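Local coordinates for HMG box-containing protein 1 (Homo sapiens, PDB 3QVE) that represses transcription by binding the promoters of target genes and acts in cell-cycle and Wnt-pathway regulation, represented here by its AXH domain, at residues K94-F99 with V115-I120; S73-T78 with S107-S112; K52-D57 with G87-E92; R17-K22 with K26-V31. All blocks are in the same frame, centred on the assembly; numbering follows the deposited sequence. Where two conformers were deposited one is given.

In the fold
The AXH domain illustrates how contact chemistry follows position in a fold. Contacts 2 and 3 are buried: contact 2 rests leucines of strand 72-80 on a phenylalanine, while contact 3 anchors a loop tyrosine to a backbone carbonyl just before strand 89-94. These two strands are neighbours in the six-stranded sheet, and strand 17-20 of contact 4 flanks 89-94 on its other edge. Contact 4, a hairpin at the sheet margin, is partly buried and mixes backbone bonds, waters and an indole face. Contact 1, likewise between core and surface, shares helix 111-118 with contact 2, lies about 22 Å from contact 4 between centres, and has no direct hydrogen bond between its segments.

Contact 1 (K94-F99 with V115-I120); sequences KLDHPF and VVQHGI
The backbone O of Asp96 meets two groups from helix 111-118: Thr114 donates a hydrogen bond to it through OG1, and the His118 ring turns an edge to it, with CD2 of His118 3.6 Å from Asp96 O. Asp96 sits in a type I turn running from Lys94 to His97, and its CG stands between the backbone N and the carbonyl carbon (chi1 56°), which swings the carboxylate against the helix. There OD2 of Asp96 lies 3.2 Å from CG of Gln117, the carboxylate meeting the aliphatic part of that bent chain. The other oxygen, Asp96 OD1, lies 3.7 Å from His118 NE2, with carboxylate and imidazole planes 76° apart. Pro98 CG comes over one face of the same imidazole, offset toward the rim, while Gln117 CB takes the opposite face. An alanine in place of Asp96 would probably leave Gln117 CG without the carboxylate it packs on and His118 NE2 without the nearby negative charge, while the backbone O stays. With no direct hydrogen bond between the segments, the contact rests on van der Waals packing, and the carboxylate may favour a protonated imidazole.

Contact 2 (S73-T78 with S107-S112); sequences SVLKLT and SSFYPS. With EDO (1,2-ethanediol), chain E; EDO (1,2-ethanediol), chain N.
Phe109 reaches from the turn after strand 105-108 into the leucines of strand 72-80, and its atoms from CB through CD2 and CE2 to CZ meet leucine methyl groups. Its CG lies beside the backbone N (chi1 -71°), which sends the ring toward strand 72-80. Its CB lies 3.9 Å from CD1 of Leu75, and CG of Phe109 lies near both methyls of that leucine. Phe109 CD2 comes within 3.4 Å of Leu75 CD1. Leu77 takes over at the far end: its CD2 is 3.6 Å from Phe109 CE2 and stays beside the ring as far as the tip, where CZ of Phe109 is 3.5 Å from Leu77 CD2. Both leucines meet the ring obliquely, but Leu75 runs at a slant to it while Leu77 slides past in the opposite direction. Phe99, Leu61 and Val125 also touch this phenylalanine. The backbone that carries it is shaped by an ST turn, in which Tyr110 N donates to Ser108 OG at 2.8 Å, and Tyr110 then takes the N-cap position of helix 111-118. Ser112 N is hydrogen-bonded to O1 of an ethanediol molecule, probably from the crystallisation liquor, at 3.1 Å. Across the segments the contact is purely apolar, so its cohesion depends on shape and on exclusion of water, while the serine hydroxyl fixes the backbone from which the ring projects.

Contact 3 (K52-D57 with G87-E92); sequences KGYGSD and GLLTVE
Tyr54 points its phenol end-on at the chain entering strand 89-94, so that the hydroxyl meets the backbone of Gly87 while the ring slants across the side chain of Leu89. The hydroxyl donates to Gly87 O at an OH to O distance of 2.6 Å, tilted 23° from the carbonyl plane; that oxygen in turn lies at the edge of the tyrosine ring. Leu89 approaches obliquely, its CB 3.3 Å from Tyr54 OH and its CD2 4.1 Å from Tyr54 CE2. Because Tyr54 CG lies anti to the backbone N (chi1 -176°), its phenol is carried away from the type II turn Gly53 to Ser56, whose third residue, Gly55, has positive phi. A phenylalanine at Tyr54 would probably keep much of the packing on Leu89 but leave Gly87 O without its hydroxyl donor and the loop less firmly tied. Besides these partners, Trp9, Pro81 and Leu59 touch the tyrosine, and Phe20 of strand 17-20 meets its ring edge-to-face. The contact thus pins the loop between helix 31-37 and strand 59-69 to the start of strand 89-94, which runs between strands 17-20 and 72-80 in the antiparallel sheet.

Contact 4 (R17-K22 with K26-V31); sequences RLCFHK and KEWQDV. With EDO (1,2-ethanediol), chain F; EDO (1,2-ethanediol), chain K.
Cys19 turns SG anti to its own N (chi1 -173°) and Trp28 swings its CG beside the backbone N (chi1 -81°), which lays the indole flat over the cysteine. CB of Cys19 stands 3.5 Å from the centroid of the six-membered ring of Trp28, a CH-pi contact almost on the ring normal, while SG of Cys19 makes a sulfur-aromatic contact over the five-membered ring. On the opposite face of the indole lies C1 of an ethanediol molecule, probably from the crystallisation liquor, whose O1 accepts a hydrogen bond from Arg17 NE at 3.0 Å. The two segments form a beta hairpin at the margin of the antiparallel sheet: Leu18 N donates to Gln29 O at 2.8 Å, nearly straight at 169°, and Gln29 N returns a bond to Leu18 O at 2.9 Å. Closer to the turn, a water takes the place of direct bonds, accepting from Phe20 N and Gln29 NE2 and donating to Glu27 O. Another water bridges Arg17 NH1 and Asp30 OD1, while OD2 of Asp30 caps helix 31-37 at Asp33 N. On the Leu18 face of the sheet, Leu18 CD1 packs 4.1 Å from Val31 CG2, with Phe34 and Trp9 also against Leu18.

Contact 1 (K94-F99 with V115-I120)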
# COMPACT_ATOMS: atom_id res chain seq x y z
N LYS A 94 5.58 -6.45 2.44
CA LYS A 94 5.85 -7.39 3.52
C LYS A 94 4.56 -7.78 4.26
O LYS A 94 3.60 -7.02 4.26
CB LYS A 94 6.87 -6.80 4.50
CG LYS A 94 8.18 -6.35 3.88
CD LYS A 94 8.87 -7.46 3.08
CE LYS A 94 10.16 -6.98 2.39
NZ LYS A 94 10.06 -7.06 0.93
N LEU A 95 4.56 -8.95 4.89
CA LEU A 95 3.36 -9.46 5.58
C LEU A 95 2.92 -8.56 6.71
O LEU A 95 1.74 -8.52 7.01
CB LEU A 95 3.61 -10.85 6.16
CG LEU A 95 4.03 -12.02 5.29
CD1 LEU A 95 3.97 -13.40 6.06
CD2 LEU A 95 3.20 -12.10 4.05
N ASP A 96 3.86 -7.81 7.29
CA ASP A 96 3.59 -6.94 8.42
C ASP A 96 3.24 -5.48 8.00
O ASP A 96 3.11 -4.62 8.87
CB ASP A 96 4.83 -6.89 9.32
CG ASP A 96 6.05 -6.46 8.56
OD1 ASP A 96 5.97 -5.45 7.85
OD2 ASP A 96 7.07 -7.15 8.66
N HIS A 97 3.05 -5.23 6.71
CA HIS A 97 2.71 -3.87 6.22
C HIS A 97 1.36 -3.42 6.84
O HIS A 97 0.35 -4.11 6.71
CB HIS A 97 2.61 -3.84 4.68
CG HIS A 97 2.79 -2.49 4.09
ND1 HIS A 97 1.89 -1.47 4.29
CD2 HIS A 97 3.78 -1.97 3.32
CE1 HIS A 97 2.31 -0.37 3.67
NE2 HIS A 97 3.45 -0.65 3.07
N PRO A 98 1.36 -2.28 7.54
CA PRO A 98 0.12 -1.72 8.10
C PRO A 98 -0.62 -0.81 7.12
O PRO A 98 0.01 -0.24 6.21
CB PRO A 98 0.63 -0.89 9.26
CG PRO A 98 1.95 -0.36 8.77
CD PRO A 98 2.53 -1.46 7.89
N PHE A 99 -1.93 -0.74 7.25
CA PHE A 99 -2.75 0.10 6.39
C PHE A 99 -3.70 0.87 7.29
O PHE A 99 -4.19 0.30 8.26
CB PHE A 99 -3.54 -0.73 5.40
CG PHE A 99 -2.67 -1.48 4.45
CD1 PHE A 99 -2.11 -0.82 3.34
CD2 PHE A 99 -2.29 -2.79 4.73
CE1 PHE A 99 -1.29 -1.48 2.46
CE2 PHE A 99 -1.46 -3.45 3.87
CZ PHE A 99 -0.95 -2.79 2.73
N VAL A 115 2.56 -5.65 15.01
CA VAL A 115 2.92 -5.23 16.39
C VAL A 115 4.42 -5.33 16.61
O VAL A 115 5.04 -4.39 17.09
CB VAL A 115 2.19 -6.07 17.45
CG1 VAL A 115 2.80 -5.86 18.85
CG2 VAL A 115 0.65 -5.74 17.44
N VAL A 116 5.01 -6.45 16.24
CA VAL A 116 6.43 -6.63 16.46
C VAL A 116 7.26 -5.65 15.66
O VAL A 116 8.22 -5.10 16.18
CB VAL A 116 6.90 -8.08 16.15
CG1 VAL A 116 8.48 -8.18 16.06
CG2 VAL A 116 6.40 -8.96 17.23
N GLN A 117 6.93 -5.47 14.38
CA GLN A 117 7.75 -4.66 13.51
C GLN A 117 7.52 -3.16 13.68
O GLN A 117 8.46 -2.42 13.55
CB GLN A 117 7.52 -5.01 12.03
CG GLN A 117 8.04 -6.38 11.63
CD GLN A 117 9.55 -6.48 11.82
OE1 GLN A 117 10.30 -5.62 11.36
NE2 GLN A 117 9.98 -7.52 12.54
N HIS A 118 6.28 -2.73 13.92
CA HIS A 118 5.92 -1.31 13.98
C HIS A 118 5.34 -0.86 15.30
O HIS A 118 5.13 0.30 15.46
CB HIS A 118 4.91 -1.01 12.87
CG HIS A 118 5.46 -1.30 11.51
ND1 HIS A 118 6.47 -0.54 10.95
CD2 HIS A 118 5.22 -2.31 10.65
CE1 HIS A 118 6.82 -1.08 9.80
NE2 HIS A 118 6.07 -2.14 9.58
N GLY A 119 5.00 -1.76 16.21
CA GLY A 119 4.40 -1.33 17.49
C GLY A 119 2.93 -0.91 17.40
O GLY A 119 2.36 -0.39 18.34
N ILE A 120 2.27 -1.18 16.28
CA ILE A 120 0.94 -0.67 16.04
C ILE A 120 -0.07 -1.82 16.19
O ILE A 120 0.02 -2.80 15.44
CB ILE A 120 0.80 -0.10 14.59
CG1 ILE A 120 1.76 1.08 14.37
CG2 ILE A 120 -0.65 0.30 14.31
CD1 ILE A 120 1.86 1.51 12.91

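Contact 2 (S73-T78 with S107-S112)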
# COMPACT_ATOMS: atom_id res chain seq x y z
N SER A 73 8.57 -14.54 2.31
CA SER A 73 7.11 -14.52 2.18
C SER A 73 6.65 -13.09 1.98
O SER A 73 7.02 -12.23 2.75
CB SER A 73 6.47 -15.05 3.48
OG SER A 73 6.65 -16.43 3.52
N VAL A 74 5.82 -12.86 0.95
CA VAL A 74 5.31 -11.54 0.63
C VAL A 74 3.81 -11.58 0.31
O VAL A 74 3.27 -12.63 0.06
CB VAL A 74 6.08 -10.93 -0.55
CG1 VAL A 74 7.51 -10.59 -0.15
CG2 VAL A 74 6.01 -11.81 -1.82
N LEU A 75 3.17 -10.42 0.32
CA LEU A 75 1.79 -10.24 -0.09
C LEU A 75 1.85 -9.61 -1.47
O LEU A 75 2.80 -8.87 -1.80
CB LEU A 75 1.03 -9.29 0.87
CG LEU A 75 0.82 -9.70 2.33
CD1 LEU A 75 0.42 -8.49 3.20
CD2 LEU A 75 -0.20 -10.79 2.38
N LYS A 76 0.84 -9.92 -2.28
CA LYS A 76 0.59 -9.27 -3.53
C LYS A 76 -0.84 -8.83 -3.50
O LYS A 76 -1.74 -9.65 -3.28
CB LYS A 76 0.88 -10.20 -4.70
CG LYS A 76 2.39 -10.40 -4.90
CD LYS A 76 2.75 -11.36 -6.05
CE LYS A 76 2.63 -10.70 -7.37
NZ LYS A 76 2.76 -11.66 -8.51
N LEU A 77 -1.03 -7.54 -3.69
CA LEU A 77 -2.33 -6.87 -3.48
C LEU A 77 -2.69 -6.03 -4.65
O LEU A 77 -1.81 -5.37 -5.20
CB LEU A 77 -2.23 -5.93 -2.27
CG LEU A 77 -1.65 -6.45 -0.97
CD1 LEU A 77 -1.45 -5.29 0.07
CD2 LEU A 77 -2.62 -7.60 -0.45
N THR A 78 -3.98 -5.94 -4.97
CA THR A 78 -4.41 -5.08 -6.08
C THR A 78 -5.39 -4.08 -5.54
O THR A 78 -6.32 -4.43 -4.81
CB THR A 78 -5.02 -5.87 -7.26
OG1 THR A 78 -3.98 -6.64 -7.85
CG2 THR A 78 -5.61 -4.91 -8.36
N SER A 107 -4.84 -1.40 10.31
CA SER A 107 -5.21 -2.75 9.92
C SER A 107 -4.01 -3.44 9.25
O SER A 107 -3.11 -2.78 8.75
CB SER A 107 -6.40 -2.71 8.93
OG SER A 107 -7.44 -1.85 9.41
N SER A 108 -4.02 -4.77 9.22
CA SER A 108 -2.90 -5.53 8.69
C SER A 108 -3.43 -6.89 8.29
O SER A 108 -4.45 -7.33 8.78
CB SER A 108 -1.86 -5.69 9.81
OG SER A 108 -0.89 -6.67 9.54
N PHE A 109 -2.73 -7.56 7.40
CA PHE A 109 -3.05 -8.96 7.11
C PHE A 109 -2.51 -9.84 8.23
O PHE A 109 -2.99 -10.97 8.38
CB PHE A 109 -2.43 -9.39 5.75
CG PHE A 109 -3.13 -8.77 4.57
CD1 PHE A 109 -4.23 -9.39 4.02
CD2 PHE A 109 -2.76 -7.52 4.09
CE1 PHE A 109 -4.92 -8.79 2.97
CE2 PHE A 109 -3.44 -6.93 3.03
CZ PHE A 109 -4.53 -7.58 2.49
N TYR A 110 -1.51 -9.35 8.99
CA TYR A 110 -0.92 -10.13 10.09
C TYR A 110 -0.69 -9.23 11.30
O TYR A 110 0.44 -8.75 11.52
CB TYR A 110 0.40 -10.73 9.64
CG TYR A 110 0.23 -11.92 8.74
CD1 TYR A 110 0.08 -13.20 9.28
CD2 TYR A 110 0.19 -11.76 7.37
CE1 TYR A 110 -0.09 -14.31 8.46
CE2 TYR A 110 0.02 -12.82 6.54
CZ TYR A 110 -0.13 -14.11 7.09
OH TYR A 110 -0.30 -15.17 6.24
N PRO A 111 -1.76 -8.93 12.05
CA PRO A 111 -1.68 -7.92 13.12
C PRO A 111 -0.53 -8.17 14.11
O PRO A 111 0.14 -7.24 14.49
CB PRO A 111 -3.03 -8.07 13.80
CG PRO A 111 -3.92 -8.45 12.66
CD PRO A 111 -3.15 -9.39 11.86
N SER A 112 -0.25 -9.43 14.45
CA SER A 112 0.83 -9.71 15.39
C SER A 112 2.19 -9.41 14.82
O SER A 112 3.05 -8.91 15.54
CB SER A 112 0.77 -11.15 15.89
OG SER A 112 -0.45 -11.27 16.61
C1 EDO E . -1.74 -12.63 12.82
O1 EDO E . -0.41 -12.04 12.77
C2 EDO E . -2.39 -12.53 14.21
O2 EDO E . -3.78 -12.14 14.18
C1 EDO N . 2.98 -10.93 -12.26
O1 EDO N . 3.31 -10.70 -10.88
C2 EDO N . 4.01 -10.29 -13.17
O2 EDO N . 5.31 -10.62 -12.69

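Contact 3 (K52-D57 with G87-E92)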
# COMPACT_ATOMS: atom_id res chain seq x y z
N LYS A 52 1.35 11.98 -10.11
CA LYS A 52 1.04 12.96 -9.07
C LYS A 52 -0.44 12.83 -8.71
O LYS A 52 -1.30 12.86 -9.60
CB LYS A 52 1.33 14.40 -9.51
CG LYS A 52 0.91 15.46 -8.47
CD LYS A 52 1.02 16.91 -8.99
CE LYS A 52 0.55 17.90 -7.93
NZ LYS A 52 0.36 19.27 -8.48
N GLY A 53 -0.73 12.67 -7.41
CA GLY A 53 -2.11 12.63 -6.96
C GLY A 53 -2.73 11.24 -7.08
O GLY A 53 -3.89 11.07 -6.71
N TYR A 54 -1.98 10.25 -7.58
CA TYR A 54 -2.53 8.90 -7.71
C TYR A 54 -2.96 8.38 -6.35
O TYR A 54 -2.18 8.36 -5.41
CB TYR A 54 -1.54 7.93 -8.32
CG TYR A 54 -2.14 6.56 -8.56
CD1 TYR A 54 -2.69 6.20 -9.81
CD2 TYR A 54 -2.13 5.60 -7.55
CE1 TYR A 54 -3.22 4.92 -10.00
CE2 TYR A 54 -2.67 4.33 -7.72
CZ TYR A 54 -3.21 3.99 -8.96
OH TYR A 54 -3.76 2.74 -9.09
N GLY A 55 -4.22 7.97 -6.25
CA GLY A 55 -4.76 7.40 -5.04
C GLY A 55 -4.98 8.37 -3.90
O GLY A 55 -5.02 7.95 -2.74
N SER A 56 -5.10 9.65 -4.20
CA SER A 56 -5.21 10.67 -3.16
C SER A 56 -6.51 10.56 -2.32
O SER A 56 -6.58 11.10 -1.24
CB SER A 56 -5.15 12.08 -3.80
OG SER A 56 -6.21 12.22 -4.72
N ASP A 57 -7.54 9.93 -2.85
CA ASP A 57 -8.74 9.64 -2.11
C ASP A 57 -8.70 8.27 -1.42
O ASP A 57 -9.71 7.83 -0.90
CB ASP A 57 -9.96 9.63 -3.04
CG ASP A 57 -10.26 10.99 -3.62
OD1 ASP A 57 -10.41 11.92 -2.81
OD2 ASP A 57 -10.35 11.11 -4.86
N GLY A 87 -6.13 3.83 -13.52
CA GLY A 87 -5.84 2.41 -13.55
C GLY A 87 -5.57 1.82 -12.18
O GLY A 87 -5.30 2.54 -11.19
N LEU A 88 -5.65 0.49 -12.12
CA LEU A 88 -5.35 -0.26 -10.91
C LEU A 88 -3.86 -0.24 -10.59
O LEU A 88 -3.01 0.09 -11.44
CB LEU A 88 -5.84 -1.69 -11.05
CG LEU A 88 -7.34 -1.84 -11.41
CD1 LEU A 88 -7.73 -3.33 -11.47
CD2 LEU A 88 -8.25 -1.06 -10.44
N LEU A 89 -3.55 -0.60 -9.35
CA LEU A 89 -2.16 -0.75 -8.89
C LEU A 89 -2.03 -2.07 -8.21
O LEU A 89 -2.83 -2.35 -7.31
CB LEU A 89 -1.82 0.33 -7.87
CG LEU A 89 -0.49 0.26 -7.09
CD1 LEU A 89 0.69 0.36 -8.01
CD2 LEU A 89 -0.43 1.34 -6.02
N THR A 90 -1.02 -2.86 -8.58
CA THR A 90 -0.68 -4.08 -7.84
C THR A 90 0.64 -3.81 -7.12
O THR A 90 1.53 -3.17 -7.68
CB THR A 90 -0.59 -5.31 -8.76
OG1 THR A 90 -1.86 -5.46 -9.40
CG2 THR A 90 -0.27 -6.61 -7.96
N VAL A 91 0.74 -4.26 -5.87
CA VAL A 91 1.95 -4.08 -5.10
C VAL A 91 2.38 -5.40 -4.52
O VAL A 91 1.56 -6.31 -4.35
CB VAL A 91 1.79 -3.04 -3.92
CG1 VAL A 91 1.16 -1.74 -4.40
CG2 VAL A 91 1.00 -3.61 -2.79
N GLU A 92 3.67 -5.51 -4.24
CA GLU A 92 4.21 -6.55 -3.39
C GLU A 92 4.65 -5.89 -2.10
O GLU A 92 5.35 -4.88 -2.15
CB GLU A 92 5.40 -7.20 -4.05
CG GLU A 92 5.97 -8.39 -3.33
CD GLU A 92 7.42 -8.63 -3.70
OE1 GLU A 92 7.63 -9.48 -4.59
OE2 GLU A 92 8.33 -7.97 -3.11

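Contact 4 (R17-K22 with K26-V31)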
# COMPACT_ATOMS: atom_id res chain seq x y z
N ARG A 17 7.11 -2.98 -3.68
CA ARG A 17 7.31 -2.94 -5.12
C ARG A 17 5.95 -2.62 -5.73
O ARG A 17 4.91 -3.14 -5.27
CB ARG A 17 7.87 -4.29 -5.65
CG ARG A 17 9.23 -4.64 -5.05
CD ARG A 17 9.86 -5.94 -5.56
NE ARG A 17 10.12 -5.88 -6.99
CZ ARG A 17 11.04 -5.11 -7.55
NH1 ARG A 17 11.79 -4.30 -6.82
NH2 ARG A 17 11.20 -5.15 -8.86
N LEU A 18 5.97 -1.78 -6.76
CA LEU A 18 4.77 -1.24 -7.38
C LEU A 18 4.64 -1.71 -8.82
O LEU A 18 5.64 -1.80 -9.54
CB LEU A 18 4.87 0.27 -7.44
CG LEU A 18 5.07 0.95 -6.08
CD1 LEU A 18 5.16 2.43 -6.33
CD2 LEU A 18 3.96 0.56 -5.06
N CYS A 19 3.42 -1.97 -9.26
CA CYS A 19 3.15 -2.28 -10.67
C CYS A 19 1.85 -1.63 -11.09
O CYS A 19 0.78 -2.12 -10.82
CB CYS A 19 3.12 -3.79 -10.87
SG CYS A 19 3.00 -4.21 -12.66
N PHE A 20 1.97 -0.46 -11.72
CA PHE A 20 0.84 0.29 -12.20
C PHE A 20 0.27 -0.39 -13.44
O PHE A 20 1.00 -0.80 -14.33
CB PHE A 20 1.27 1.72 -12.53
CG PHE A 20 1.54 2.54 -11.34
CD1 PHE A 20 0.50 3.23 -10.72
CD2 PHE A 20 2.81 2.61 -10.78
CE1 PHE A 20 0.73 3.98 -9.60
CE2 PHE A 20 3.03 3.35 -9.65
CZ PHE A 20 2.00 4.06 -9.07
N HIS A 21 -1.04 -0.56 -13.48
CA HIS A 21 -1.64 -1.23 -14.64
C HIS A 21 -1.74 -0.29 -15.84
O HIS A 21 -1.80 -0.75 -16.97
CB HIS A 21 -3.04 -1.77 -14.29
CG HIS A 21 -3.04 -2.90 -13.30
ND1 HIS A 21 -4.02 -3.87 -13.30
CD2 HIS A 21 -2.21 -3.21 -12.27
CE1 HIS A 21 -3.78 -4.74 -12.33
NE2 HIS A 21 -2.68 -4.36 -11.69
N LYS A 22 -1.79 1.03 -15.62
CA LYS A 22 -1.87 1.98 -16.72
C LYS A 22 -0.69 2.92 -16.65
O LYS A 22 0.01 2.99 -15.65
CB LYS A 22 -3.16 2.81 -16.68
CG LYS A 22 -4.44 1.96 -16.83
CD LYS A 22 -5.01 1.90 -18.21
CE LYS A 22 -6.28 1.03 -18.26
NZ LYS A 22 -7.43 1.71 -17.58
N LYS A 26 4.62 0.10 -16.94
CA LYS A 26 3.77 -0.99 -16.44
C LYS A 26 4.64 -2.16 -15.91
O LYS A 26 4.16 -3.29 -15.80
CB LYS A 26 2.82 -1.52 -17.53
CG LYS A 26 1.73 -0.53 -18.03
CD LYS A 26 0.99 -1.16 -19.26
CE LYS A 26 -0.00 -0.24 -19.96
NZ LYS A 26 0.63 1.01 -20.45
N GLU A 27 5.90 -1.88 -15.60
CA GLU A 27 6.80 -2.88 -15.06
C GLU A 27 6.82 -2.72 -13.54
O GLU A 27 6.44 -1.69 -13.01
CB GLU A 27 8.22 -2.71 -15.63
CG GLU A 27 8.34 -2.94 -17.14
CD GLU A 27 8.97 -4.29 -17.50
OE1 GLU A 27 10.11 -4.58 -17.05
OE2 GLU A 27 8.33 -5.05 -18.25
N TRP A 28 7.28 -3.76 -12.87
CA TRP A 28 7.49 -3.76 -11.43
C TRP A 28 8.62 -2.80 -11.12
O TRP A 28 9.60 -2.83 -11.84
CB TRP A 28 7.90 -5.15 -10.99
CG TRP A 28 6.71 -6.01 -10.85
CD1 TRP A 28 6.26 -6.93 -11.75
CD2 TRP A 28 5.77 -5.99 -9.77
NE1 TRP A 28 5.10 -7.50 -11.29
CE2 TRP A 28 4.79 -6.96 -10.07
CE3 TRP A 28 5.68 -5.26 -8.58
CZ2 TRP A 28 3.72 -7.22 -9.22
CZ3 TRP A 28 4.60 -5.53 -7.72
CH2 TRP A 28 3.65 -6.50 -8.04
N GLN A 29 8.48 -1.95 -10.11
CA GLN A 29 9.54 -1.09 -9.66
C GLN A 29 9.56 -0.98 -8.13
O GLN A 29 8.51 -0.95 -7.48
CB GLN A 29 9.45 0.34 -10.28
CG GLN A 29 8.08 0.83 -10.52
CD GLN A 29 7.98 2.12 -11.36
OE1 GLN A 29 8.90 2.97 -11.34
NE2 GLN A 29 6.83 2.28 -12.06
N ASP A 30 10.76 -0.91 -7.58
CA ASP A 30 10.89 -0.67 -6.17
C ASP A 30 10.32 0.70 -5.84
O ASP A 30 10.53 1.66 -6.59
CB ASP A 30 12.34 -0.78 -5.78
CG ASP A 30 12.59 -0.32 -4.39
OD1 ASP A 30 12.38 -1.13 -3.47
OD2 ASP A 30 12.99 0.87 -4.25
N VAL A 31 9.65 0.79 -4.70
CA VAL A 31 9.02 2.02 -4.28
C VAL A 31 10.00 3.19 -4.13
O VAL A 31 9.66 4.34 -4.48
CB VAL A 31 8.17 1.81 -3.03
CG1 VAL A 31 9.06 1.58 -1.78
CG2 VAL A 31 7.19 2.96 -2.83
C1 EDO F . 7.27 -8.79 -8.20
O1 EDO F . 8.48 -8.02 -8.21
C2 EDO F . 7.50 -10.20 -8.75
O2 EDO F . 6.23 -10.73 -9.14
C1 EDO K . -3.31 2.75 -21.55
O1 EDO K . -2.41 1.64 -21.41
C2 EDO K . -2.62 3.89 -20.86
O2 EDO K . -1.39 3.29 -20.48
O HOH W 1 12.36 -3.71 -3.95
O HOH W 2 4.77 0.28 -12.64
O HOH W 3 1.31 -3.74 -15.59